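Local coordinates for protein serine protease inhibitor infestin (Triatoma infestans, PDB 2ERW) that inhibits clotting factor XIIa, and probably other serine proteases, as infestin 4, one Kazal-type domain of a longer secreted protein, at residues 21-24 and 28-31. Sequence-based numbering, arbitrary orientation.
Sequences KTYG and MLNC
The hydroxyl of Y23, whose ring packs against the helix at L29, is hydrogen-bonded at OH to OD2 of D19; the other carboxylate oxygen of D19, OD1, takes the backbone N of K21. That bond holds the hydroxyl end of the ring, while its near end rests on the helix. Y23 CG lies 3.7 Å from L29 CA, and Y23 CB meets L29 CB at 3.7 Å. CG of Y23 stands anti to its own carbonyl carbon (chi1 -70°), which runs the ring past L29 and brings Y23 CD1 to 3.9 Å from the backbone O of M28, a van der Waals approach. On the other ring flank, Y23 CD2 touches L29 CD1 at 3.8 Å. The leucine reaches it with CG anti to the backbone N (chi1 -177°), and the two side chains cross at about a right angle. This is the compact core of a Kazal domain, where a short two-stranded antiparallel sheet, 15-17 with 22-23, lies against the single helix 26-35; V15 of the neighbouring strand touches both Y23 and L29, and L40 also meets the tyrosine. Were Y23 an alanine, L29 would probably face a gap and the D19 carboxylate would lose its hydroxyl partner. Near the start of the helix the fit is looser: M28 CB comes 4.3 Å from G24 N. M28 also touches C8, which is disulfide-linked to C27, while one turn along the helix C31 is tied to C6.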
loop_
_atom_site.group_PDB
_atom_site.type_symbol
_atom_site.label_atom_id
_atom_site.label_comp_id
_atom_site.label_asym_id
_atom_site.label_seq_id
_atom_site.Cartn_x
_atom_site.Cartn_y
_atom_site.Cartn_z
ATOM N N LYS A 21 0.782 -6.419 -1.224
ATOM C CA LYS A 21 -0.530 -5.829 -1.012
ATOM C C LYS A 21 -0.526 -4.419 -1.538
ATOM O O LYS A 21 0.431 -3.681 -1.355
ATOM C CB LYS A 21 -0.854 -5.791 0.473
ATOM C CG LYS A 21 -2.200 -5.226 0.815
ATOM C CD LYS A 21 -2.519 -5.470 2.274
ATOM C CE LYS A 21 -3.900 -4.969 2.634
ATOM N NZ LYS A 21 -4.329 -5.399 3.989
ATOM N N THR A 22 -1.612 -4.036 -2.188
ATOM C CA THR A 22 -1.797 -2.674 -2.587
ATOM C C THR A 22 -2.253 -1.864 -1.412
ATOM O O THR A 22 -3.064 -2.275 -0.636
ATOM C CB THR A 22 -2.836 -2.586 -3.674
ATOM O OG1 THR A 22 -2.358 -3.334 -4.797
ATOM C CG2 THR A 22 -3.080 -1.154 -4.084
ATOM N N TYR A 23 -1.674 -0.684 -1.294
ATOM C CA TYR A 23 -2.121 0.273 -0.300
ATOM C C TYR A 23 -2.762 1.440 -1.000
ATOM O O TYR A 23 -2.341 1.836 -2.089
ATOM C CB TYR A 23 -0.940 0.695 0.576
ATOM C CG TYR A 23 -0.559 -0.463 1.420
ATOM C CD1 TYR A 23 -1.184 -0.665 2.632
ATOM C CD2 TYR A 23 0.334 -1.407 0.977
ATOM C CE1 TYR A 23 -0.907 -1.759 3.400
ATOM C CE2 TYR A 23 0.619 -2.525 1.725
ATOM C CZ TYR A 23 0.002 -2.680 2.950
ATOM O OH TYR A 23 0.228 -3.770 3.734
ATOM N N GLY A 24 -3.766 1.997 -0.355
ATOM C CA GLY A 24 -4.576 2.983 -1.005
ATOM C C GLY A 24 -3.862 4.270 -1.250
ATOM O O GLY A 24 -4.289 5.039 -2.092
ATOM N N MET A 28 -1.160 5.320 3.812
ATOM C CA MET A 28 -1.689 4.080 4.336
ATOM C C MET A 28 -0.664 2.980 4.327
ATOM O O MET A 28 -0.673 2.153 5.208
ATOM C CB MET A 28 -2.889 3.656 3.522
ATOM C CG MET A 28 -3.961 4.669 3.645
ATOM S SD MET A 28 -4.836 4.461 5.152
ATOM C CE MET A 28 -6.355 5.327 4.764
ATOM N N LEU A 29 0.231 2.970 3.353
ATOM C CA LEU A 29 1.303 1.989 3.400
ATOM C C LEU A 29 2.152 2.233 4.622
ATOM O O LEU A 29 2.512 1.295 5.329
ATOM C CB LEU A 29 2.144 2.094 2.123
ATOM C CG LEU A 29 3.256 1.051 2.051
ATOM C CD1 LEU A 29 3.471 0.655 0.625
ATOM C CD2 LEU A 29 4.556 1.561 2.659
ATOM N N ASN A 30 2.473 3.492 4.885
ATOM C CA ASN A 30 3.282 3.757 6.048
ATOM C C ASN A 30 2.577 3.359 7.320
ATOM O O ASN A 30 3.183 2.833 8.252
ATOM C CB ASN A 30 3.664 5.207 6.141
ATOM C CG ASN A 30 4.580 5.441 7.298
ATOM O OD1 ASN A 30 5.689 4.906 7.329
ATOM N ND2 ASN A 30 4.095 6.148 8.304
ATOM N N CYS A 31 1.285 3.608 7.375
ATOM C CA CYS A 31 0.526 3.173 8.526
ATOM C C CYS A 31 0.725 1.685 8.722
ATOM O O CYS A 31 1.008 1.231 9.823
ATOM C CB CYS A 31 -0.930 3.446 8.265
ATOM S SG CYS A 31 -2.006 2.666 9.407
#